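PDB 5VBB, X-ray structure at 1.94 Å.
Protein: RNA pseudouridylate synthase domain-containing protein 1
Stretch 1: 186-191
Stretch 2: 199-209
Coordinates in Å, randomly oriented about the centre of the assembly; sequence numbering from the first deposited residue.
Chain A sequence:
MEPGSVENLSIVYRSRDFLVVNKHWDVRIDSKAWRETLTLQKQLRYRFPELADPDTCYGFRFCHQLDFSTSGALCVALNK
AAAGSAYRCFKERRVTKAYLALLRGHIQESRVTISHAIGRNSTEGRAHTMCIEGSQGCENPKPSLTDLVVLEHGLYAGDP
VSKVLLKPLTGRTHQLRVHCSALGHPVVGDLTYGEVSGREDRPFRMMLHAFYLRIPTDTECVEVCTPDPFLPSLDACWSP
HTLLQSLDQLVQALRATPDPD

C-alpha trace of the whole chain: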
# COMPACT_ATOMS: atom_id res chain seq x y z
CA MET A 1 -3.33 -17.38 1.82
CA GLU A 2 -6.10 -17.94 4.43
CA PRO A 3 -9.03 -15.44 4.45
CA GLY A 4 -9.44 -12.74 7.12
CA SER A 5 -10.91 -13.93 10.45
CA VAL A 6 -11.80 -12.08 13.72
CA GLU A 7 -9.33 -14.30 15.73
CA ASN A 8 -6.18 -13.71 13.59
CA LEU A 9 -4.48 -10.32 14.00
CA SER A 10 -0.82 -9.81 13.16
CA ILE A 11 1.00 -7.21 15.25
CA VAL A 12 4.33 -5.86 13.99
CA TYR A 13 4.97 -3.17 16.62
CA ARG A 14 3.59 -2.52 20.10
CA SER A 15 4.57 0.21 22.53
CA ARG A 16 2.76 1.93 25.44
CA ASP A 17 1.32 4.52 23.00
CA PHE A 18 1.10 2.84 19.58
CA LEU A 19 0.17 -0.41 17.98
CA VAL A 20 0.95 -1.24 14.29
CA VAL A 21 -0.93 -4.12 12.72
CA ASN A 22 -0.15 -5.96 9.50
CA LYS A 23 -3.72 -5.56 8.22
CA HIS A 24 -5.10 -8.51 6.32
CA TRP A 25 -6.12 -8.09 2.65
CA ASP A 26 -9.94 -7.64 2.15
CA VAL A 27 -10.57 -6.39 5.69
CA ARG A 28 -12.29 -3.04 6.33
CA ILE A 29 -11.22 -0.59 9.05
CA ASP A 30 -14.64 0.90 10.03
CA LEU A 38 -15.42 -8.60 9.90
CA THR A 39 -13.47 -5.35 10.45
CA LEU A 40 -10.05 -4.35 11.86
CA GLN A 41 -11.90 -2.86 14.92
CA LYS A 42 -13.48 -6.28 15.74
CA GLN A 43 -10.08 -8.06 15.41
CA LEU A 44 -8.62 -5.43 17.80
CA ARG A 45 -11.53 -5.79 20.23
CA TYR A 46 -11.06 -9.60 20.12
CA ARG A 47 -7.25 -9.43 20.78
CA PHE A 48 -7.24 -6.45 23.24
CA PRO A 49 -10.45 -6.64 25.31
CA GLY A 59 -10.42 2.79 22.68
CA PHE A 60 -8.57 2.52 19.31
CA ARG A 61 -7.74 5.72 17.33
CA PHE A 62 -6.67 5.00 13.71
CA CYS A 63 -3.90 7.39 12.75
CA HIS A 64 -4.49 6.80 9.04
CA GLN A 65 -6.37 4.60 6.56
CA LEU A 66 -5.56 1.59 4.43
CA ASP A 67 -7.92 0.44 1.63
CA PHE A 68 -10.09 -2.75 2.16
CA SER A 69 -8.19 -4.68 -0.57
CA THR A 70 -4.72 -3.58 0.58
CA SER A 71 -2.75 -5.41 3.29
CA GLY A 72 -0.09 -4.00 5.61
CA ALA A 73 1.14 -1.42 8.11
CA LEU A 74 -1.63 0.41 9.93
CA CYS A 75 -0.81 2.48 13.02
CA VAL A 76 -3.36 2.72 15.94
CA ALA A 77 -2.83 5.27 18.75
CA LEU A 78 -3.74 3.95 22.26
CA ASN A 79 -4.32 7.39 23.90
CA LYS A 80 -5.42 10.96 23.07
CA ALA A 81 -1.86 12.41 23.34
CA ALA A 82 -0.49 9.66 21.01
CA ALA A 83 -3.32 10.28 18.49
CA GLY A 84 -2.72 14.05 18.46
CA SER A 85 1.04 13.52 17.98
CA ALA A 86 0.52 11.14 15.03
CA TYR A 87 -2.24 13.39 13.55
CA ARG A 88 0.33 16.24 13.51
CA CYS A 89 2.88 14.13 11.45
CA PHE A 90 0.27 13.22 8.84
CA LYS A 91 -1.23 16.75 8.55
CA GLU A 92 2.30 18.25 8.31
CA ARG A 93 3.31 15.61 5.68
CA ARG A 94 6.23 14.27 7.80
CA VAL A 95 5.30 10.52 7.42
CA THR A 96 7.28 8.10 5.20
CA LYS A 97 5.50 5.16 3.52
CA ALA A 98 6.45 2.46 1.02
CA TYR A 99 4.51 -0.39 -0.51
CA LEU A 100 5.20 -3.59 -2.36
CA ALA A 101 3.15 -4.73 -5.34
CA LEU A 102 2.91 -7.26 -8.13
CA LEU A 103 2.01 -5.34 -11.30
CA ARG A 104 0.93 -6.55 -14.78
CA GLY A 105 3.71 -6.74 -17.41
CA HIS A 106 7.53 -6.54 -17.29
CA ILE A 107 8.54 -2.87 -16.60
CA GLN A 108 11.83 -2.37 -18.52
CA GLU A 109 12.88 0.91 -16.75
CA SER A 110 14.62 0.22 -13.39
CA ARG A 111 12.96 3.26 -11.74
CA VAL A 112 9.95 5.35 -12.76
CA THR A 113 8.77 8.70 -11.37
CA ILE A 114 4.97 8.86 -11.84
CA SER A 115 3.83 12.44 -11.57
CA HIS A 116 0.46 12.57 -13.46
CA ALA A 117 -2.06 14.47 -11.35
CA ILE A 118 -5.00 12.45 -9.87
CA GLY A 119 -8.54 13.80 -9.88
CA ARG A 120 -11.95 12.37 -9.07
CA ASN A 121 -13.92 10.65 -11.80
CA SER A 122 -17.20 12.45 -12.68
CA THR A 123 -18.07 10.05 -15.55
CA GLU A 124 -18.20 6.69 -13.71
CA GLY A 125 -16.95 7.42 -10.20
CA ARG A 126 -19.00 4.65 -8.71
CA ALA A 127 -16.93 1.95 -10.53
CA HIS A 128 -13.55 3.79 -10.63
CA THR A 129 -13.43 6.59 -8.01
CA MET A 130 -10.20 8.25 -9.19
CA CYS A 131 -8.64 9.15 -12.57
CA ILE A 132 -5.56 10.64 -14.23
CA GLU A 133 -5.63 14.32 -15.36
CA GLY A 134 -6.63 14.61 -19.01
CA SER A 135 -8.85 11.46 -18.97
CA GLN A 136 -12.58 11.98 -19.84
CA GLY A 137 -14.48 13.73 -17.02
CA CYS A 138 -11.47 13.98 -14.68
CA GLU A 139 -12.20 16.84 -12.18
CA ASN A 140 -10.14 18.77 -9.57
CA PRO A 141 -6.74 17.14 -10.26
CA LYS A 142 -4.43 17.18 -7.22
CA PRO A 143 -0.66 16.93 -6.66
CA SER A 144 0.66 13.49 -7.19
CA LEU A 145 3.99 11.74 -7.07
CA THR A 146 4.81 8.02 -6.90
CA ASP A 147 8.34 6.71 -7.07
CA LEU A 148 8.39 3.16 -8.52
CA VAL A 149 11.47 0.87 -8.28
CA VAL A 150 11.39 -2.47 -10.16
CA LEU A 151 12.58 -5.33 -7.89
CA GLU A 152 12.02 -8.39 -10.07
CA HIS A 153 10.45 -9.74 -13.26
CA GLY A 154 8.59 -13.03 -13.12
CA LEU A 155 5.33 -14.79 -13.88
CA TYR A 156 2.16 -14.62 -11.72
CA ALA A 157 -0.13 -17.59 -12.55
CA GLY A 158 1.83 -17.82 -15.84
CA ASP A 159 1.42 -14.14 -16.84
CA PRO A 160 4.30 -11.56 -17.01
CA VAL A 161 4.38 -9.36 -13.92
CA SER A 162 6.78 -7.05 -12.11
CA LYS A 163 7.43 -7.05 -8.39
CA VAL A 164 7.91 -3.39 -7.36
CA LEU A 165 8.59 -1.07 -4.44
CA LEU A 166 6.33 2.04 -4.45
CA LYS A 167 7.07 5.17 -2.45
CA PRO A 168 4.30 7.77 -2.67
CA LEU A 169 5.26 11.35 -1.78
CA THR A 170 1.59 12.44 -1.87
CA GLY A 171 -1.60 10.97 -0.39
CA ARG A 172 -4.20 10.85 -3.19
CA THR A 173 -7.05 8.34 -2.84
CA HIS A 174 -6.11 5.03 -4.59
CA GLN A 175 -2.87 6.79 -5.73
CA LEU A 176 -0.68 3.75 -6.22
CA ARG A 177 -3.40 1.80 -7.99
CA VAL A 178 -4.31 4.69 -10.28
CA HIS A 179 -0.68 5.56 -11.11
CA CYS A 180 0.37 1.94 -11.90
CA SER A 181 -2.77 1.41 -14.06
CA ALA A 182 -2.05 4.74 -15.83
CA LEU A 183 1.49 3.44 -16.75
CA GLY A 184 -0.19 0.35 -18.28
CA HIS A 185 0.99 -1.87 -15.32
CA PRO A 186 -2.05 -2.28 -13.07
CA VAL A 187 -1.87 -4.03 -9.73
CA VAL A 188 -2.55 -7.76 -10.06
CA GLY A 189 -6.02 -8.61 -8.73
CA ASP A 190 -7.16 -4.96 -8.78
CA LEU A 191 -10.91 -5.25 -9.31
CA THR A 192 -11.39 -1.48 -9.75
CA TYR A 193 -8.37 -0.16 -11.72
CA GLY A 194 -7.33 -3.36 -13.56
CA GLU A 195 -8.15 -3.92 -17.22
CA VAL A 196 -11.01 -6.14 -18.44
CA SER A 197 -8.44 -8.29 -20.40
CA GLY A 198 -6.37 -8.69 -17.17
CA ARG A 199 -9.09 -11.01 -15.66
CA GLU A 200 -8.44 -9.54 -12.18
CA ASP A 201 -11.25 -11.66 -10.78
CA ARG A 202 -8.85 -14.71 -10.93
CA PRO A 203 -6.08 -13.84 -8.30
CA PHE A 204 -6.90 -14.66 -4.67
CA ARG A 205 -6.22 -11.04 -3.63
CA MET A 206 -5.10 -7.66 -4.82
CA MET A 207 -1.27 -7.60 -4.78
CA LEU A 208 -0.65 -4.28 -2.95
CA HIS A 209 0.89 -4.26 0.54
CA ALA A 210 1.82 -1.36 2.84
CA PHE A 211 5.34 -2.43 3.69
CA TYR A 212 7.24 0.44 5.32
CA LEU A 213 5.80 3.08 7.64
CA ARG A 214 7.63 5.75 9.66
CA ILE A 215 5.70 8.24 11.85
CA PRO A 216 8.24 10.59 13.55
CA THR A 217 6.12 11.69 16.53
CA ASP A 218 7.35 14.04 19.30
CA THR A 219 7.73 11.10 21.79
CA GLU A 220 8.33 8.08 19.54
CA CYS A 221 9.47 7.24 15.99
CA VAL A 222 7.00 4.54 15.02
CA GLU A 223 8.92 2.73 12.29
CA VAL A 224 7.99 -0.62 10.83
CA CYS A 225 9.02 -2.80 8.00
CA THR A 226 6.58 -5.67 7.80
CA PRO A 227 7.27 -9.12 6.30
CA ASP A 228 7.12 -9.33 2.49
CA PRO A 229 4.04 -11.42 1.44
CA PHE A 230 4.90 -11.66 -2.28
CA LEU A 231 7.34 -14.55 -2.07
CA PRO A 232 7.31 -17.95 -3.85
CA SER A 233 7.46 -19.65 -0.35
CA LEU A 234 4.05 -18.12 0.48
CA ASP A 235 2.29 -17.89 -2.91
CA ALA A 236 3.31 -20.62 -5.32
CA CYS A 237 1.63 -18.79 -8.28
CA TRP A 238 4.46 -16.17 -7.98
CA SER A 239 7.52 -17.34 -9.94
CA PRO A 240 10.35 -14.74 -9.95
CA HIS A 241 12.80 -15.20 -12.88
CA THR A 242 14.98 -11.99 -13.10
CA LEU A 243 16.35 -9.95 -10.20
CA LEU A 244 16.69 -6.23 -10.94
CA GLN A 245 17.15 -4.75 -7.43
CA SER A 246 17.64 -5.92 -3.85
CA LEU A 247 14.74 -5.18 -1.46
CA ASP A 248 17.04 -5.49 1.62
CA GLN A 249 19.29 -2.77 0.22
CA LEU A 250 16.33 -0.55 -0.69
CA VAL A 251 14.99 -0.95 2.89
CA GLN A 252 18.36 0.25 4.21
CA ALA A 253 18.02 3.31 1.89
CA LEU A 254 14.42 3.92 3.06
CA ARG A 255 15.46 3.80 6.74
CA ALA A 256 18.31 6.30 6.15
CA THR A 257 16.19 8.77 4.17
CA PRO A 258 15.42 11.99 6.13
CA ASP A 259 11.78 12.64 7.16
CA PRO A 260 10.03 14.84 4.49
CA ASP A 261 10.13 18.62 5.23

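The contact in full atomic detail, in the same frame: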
# COMPACT_ATOMS: atom_id res chain seq x y z
N PRO A 186 -1.16 -2.26 -14.24
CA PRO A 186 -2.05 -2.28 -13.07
C PRO A 186 -1.65 -3.31 -12.02
O PRO A 186 -1.02 -4.32 -12.33
CB PRO A 186 -3.43 -2.60 -13.67
CG PRO A 186 -3.16 -3.14 -15.01
CD PRO A 186 -1.90 -2.56 -15.49
N VAL A 187 -2.13 -3.09 -10.79
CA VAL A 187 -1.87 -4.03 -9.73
C VAL A 187 -2.64 -5.31 -10.03
O VAL A 187 -3.80 -5.28 -10.40
CB VAL A 187 -2.26 -3.46 -8.35
CG1 VAL A 187 -2.12 -4.52 -7.26
CG2 VAL A 187 -1.47 -2.21 -8.02
N VAL A 188 -1.96 -6.45 -9.86
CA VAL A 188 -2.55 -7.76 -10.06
C VAL A 188 -3.68 -7.95 -9.05
O VAL A 188 -3.49 -7.70 -7.87
CB VAL A 188 -1.49 -8.88 -9.94
CG1 VAL A 188 -2.14 -10.26 -9.93
CG2 VAL A 188 -0.46 -8.79 -11.08
N GLY A 189 -4.83 -8.39 -9.54
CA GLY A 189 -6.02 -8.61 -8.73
C GLY A 189 -6.76 -7.33 -8.35
O GLY A 189 -7.65 -7.35 -7.48
N ASP A 190 -6.47 -6.23 -9.03
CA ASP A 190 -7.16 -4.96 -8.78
C ASP A 190 -8.49 -4.96 -9.52
O ASP A 190 -8.55 -4.73 -10.73
CB ASP A 190 -6.30 -3.77 -9.18
CG ASP A 190 -6.83 -2.44 -8.67
OD1 ASP A 190 -8.04 -2.31 -8.50
OD2 ASP A 190 -6.03 -1.49 -8.56
N LEU A 191 -9.56 -5.15 -8.75
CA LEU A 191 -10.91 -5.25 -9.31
C LEU A 191 -11.48 -3.93 -9.78
O LEU A 191 -12.43 -3.94 -10.53
CB LEU A 191 -11.86 -5.87 -8.27
CG LEU A 191 -11.50 -7.28 -7.81
CD1 LEU A 191 -12.42 -7.73 -6.70
CD2 LEU A 191 -11.52 -8.25 -8.96
N ARG A 199 -8.35 -10.01 -16.41
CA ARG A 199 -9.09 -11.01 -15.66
C ARG A 199 -8.64 -10.96 -14.18
O ARG A 199 -8.10 -11.92 -13.63
CB ARG A 199 -8.94 -12.40 -16.30
N GLU A 200 -8.86 -9.80 -13.56
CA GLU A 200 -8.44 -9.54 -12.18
C GLU A 200 -9.33 -10.19 -11.17
O GLU A 200 -9.03 -10.14 -9.99
CB GLU A 200 -8.35 -8.03 -11.92
CG GLU A 200 -7.38 -7.30 -12.85
CD GLU A 200 -5.96 -7.84 -12.97
OE1 GLU A 200 -5.57 -8.70 -12.16
OE2 GLU A 200 -5.23 -7.38 -13.87
N ASP A 201 -10.41 -10.83 -11.61
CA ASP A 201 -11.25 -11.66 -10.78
C ASP A 201 -10.55 -13.00 -10.44
O ASP A 201 -11.02 -13.68 -9.52
CB ASP A 201 -12.61 -11.91 -11.48
CG ASP A 201 -12.57 -12.53 -12.86
OD1 ASP A 201 -11.61 -12.25 -13.62
OD2 ASP A 201 -13.57 -13.17 -13.25
N ARG A 202 -9.46 -13.40 -11.14
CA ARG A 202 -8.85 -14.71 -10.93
C ARG A 202 -7.83 -14.74 -9.77
O ARG A 202 -7.81 -15.75 -9.11
CB ARG A 202 -8.22 -15.24 -12.23
CG ARG A 202 -9.27 -15.35 -13.35
CD ARG A 202 -8.92 -16.33 -14.45
NE ARG A 202 -7.96 -15.80 -15.42
CZ ARG A 202 -8.15 -15.69 -16.75
NH1 ARG A 202 -9.32 -16.01 -17.29
NH2 ARG A 202 -7.19 -15.21 -17.52
N PRO A 203 -6.98 -13.72 -9.46
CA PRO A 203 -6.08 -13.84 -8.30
C PRO A 203 -6.84 -13.86 -6.97
O PRO A 203 -7.96 -13.37 -6.86
CB PRO A 203 -5.15 -12.62 -8.44
CG PRO A 203 -5.29 -12.18 -9.82
CD PRO A 203 -6.73 -12.44 -10.15
N PHE A 204 -6.23 -14.49 -5.96
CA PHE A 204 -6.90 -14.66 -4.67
C PHE A 204 -7.01 -13.36 -3.92
O PHE A 204 -7.79 -13.29 -2.97
CB PHE A 204 -6.18 -15.71 -3.81
CG PHE A 204 -5.00 -15.23 -3.00
CD1 PHE A 204 -3.71 -15.22 -3.54
CD2 PHE A 204 -5.14 -14.94 -1.65
CE1 PHE A 204 -2.61 -14.98 -2.75
CE2 PHE A 204 -4.03 -14.61 -0.87
CZ PHE A 204 -2.76 -14.63 -1.42
N ARG A 205 -6.22 -12.34 -4.30
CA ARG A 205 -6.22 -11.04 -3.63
C ARG A 205 -5.67 -9.98 -4.53
O ARG A 205 -5.16 -10.29 -5.59
CB ARG A 205 -5.32 -11.13 -2.40
CG ARG A 205 -3.85 -11.38 -2.69
CD ARG A 205 -2.99 -11.06 -1.48
NE ARG A 205 -2.95 -9.61 -1.29
CZ ARG A 205 -2.31 -8.97 -0.34
NH1 ARG A 205 -1.60 -9.65 0.56
NH2 ARG A 205 -2.35 -7.65 -0.27
N MET A 206 -5.74 -8.75 -4.10
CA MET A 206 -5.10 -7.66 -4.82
C MET A 206 -3.68 -7.58 -4.29
O MET A 206 -3.49 -7.54 -3.08
CB MET A 206 -5.82 -6.35 -4.59
CG MET A 206 -5.25 -5.27 -5.44
SD MET A 206 -6.16 -3.71 -5.34
CE MET A 206 -5.58 -3.14 -3.73
N MET A 207 -2.69 -7.57 -5.18
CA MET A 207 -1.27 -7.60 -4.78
C MET A 207 -0.67 -6.20 -4.49
O MET A 207 0.26 -5.76 -5.16
CB MET A 207 -0.44 -8.31 -5.86
CG MET A 207 -1.00 -9.67 -6.28
SD MET A 207 -1.15 -10.84 -4.91
CE MET A 207 -2.04 -12.18 -5.73
N LEU A 208 -1.15 -5.55 -3.44
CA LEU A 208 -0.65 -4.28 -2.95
C LEU A 208 -0.56 -4.43 -1.46
O LEU A 208 -1.50 -4.93 -0.87
CB LEU A 208 -1.57 -3.10 -3.37
CG LEU A 208 -1.11 -1.70 -2.95
CD1 LEU A 208 0.23 -1.34 -3.61
CD2 LEU A 208 -2.12 -0.66 -3.39
N HIS A 209 0.59 -4.06 -0.86
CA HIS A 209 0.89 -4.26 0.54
C HIS A 209 1.64 -3.05 1.09
O HIS A 209 2.64 -2.64 0.51
CB HIS A 209 1.81 -5.49 0.65
CG HIS A 209 2.22 -5.82 2.06
ND1 HIS A 209 1.29 -6.29 2.98
CD2 HIS A 209 3.43 -5.72 2.66
CE1 HIS A 209 1.97 -6.47 4.11
NE2 HIS A 209 3.26 -6.15 3.95

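How do the two backbones lie against each other? Neither stretch offers much regular structure here: 186-191 has no helix or strand, and 199-209 is loop or turn until a strand begins at Leu 208. The first stretch folds into a type II beta turn from Val 187 to Asp 190, closed by a hydrogen bond from Asp 190 N to Val 187 O at 3.1 Å. The second starts with a type I turn from Arg 199 to Arg 202, where Arg 202 N reaches Arg 199 O at 3.2 Å. The CA atoms of the two stretches come closest at Gly 189 and Met 206, 4.1 Å apart. One backbone hydrogen bond joins them: Met 207 N donates to Val 188 O at 2.8 Å, and its angle of 171° is nearly straight. The same carbonyl oxygen also receives a CA-H...O contact, with Met 206 CA 3.4 Å from Val 188 O.

Why does glycine suit position 189? Its phi of 77° is positive, a region that glycine enters easily and that is typical of the third position of a type II turn. The second stretch adds a steric reason. A CB built on Gly 189 in ideal geometry would lie 2.1 Å from Arg 205 O, a clash, and would also crowd Met 206 CA at 3.2 Å and Pro 203 CB at 3.4 Å. Without a side chain, Gly 189 CA can settle 3.8 Å from Pro 203 CG and 3.7 Å from Arg 205 O.

What does Glu 200 contribute? Its CB points toward the first stretch, and its carboxylate meets the backbone of the turn. Gly 189 N donates to Glu 200 OE1 at 2.7 Å with an angle of 159°, so an acidic side chain satisfies an amide of the turn. Both carboxylate oxygens have further hydrogen-bonding partners elsewhere in the structure. Glu 200 also packs through its carbon atoms and main chain: Glu 200 CB lies 3.5 Å from Asp 190 O, while Leu 191 extends its end so that Leu 191 CD2 comes 3.3 Å from Glu 200 O.

Which apolar side chains complete the contact? Val 187 points its CB toward the second stretch, and its CG1 approaches several residues: Val 187 CG1 is 3.7 Å from Met 206 CG and 4.2 Å from Leu 208 CB. Val 188 packs against two others, with Val 188 CG1 3.7 Å from Pro 203 CG and Val 188 CB 3.8 Å from Met 207 CG. The Val 188 side chain therefore packs beside the same Met 207 whose amide its carbonyl binds. Met 206 also places its sulfur beside a carboxylate, Met 206 SD being 3.6 Å from Asp 190 CG. Arg 205 points its CB away from the first stretch, and within its own stretch Arg 205 NE donates to Met 206 O at 2.8 Å, tying its side chain to the adjoining backbone.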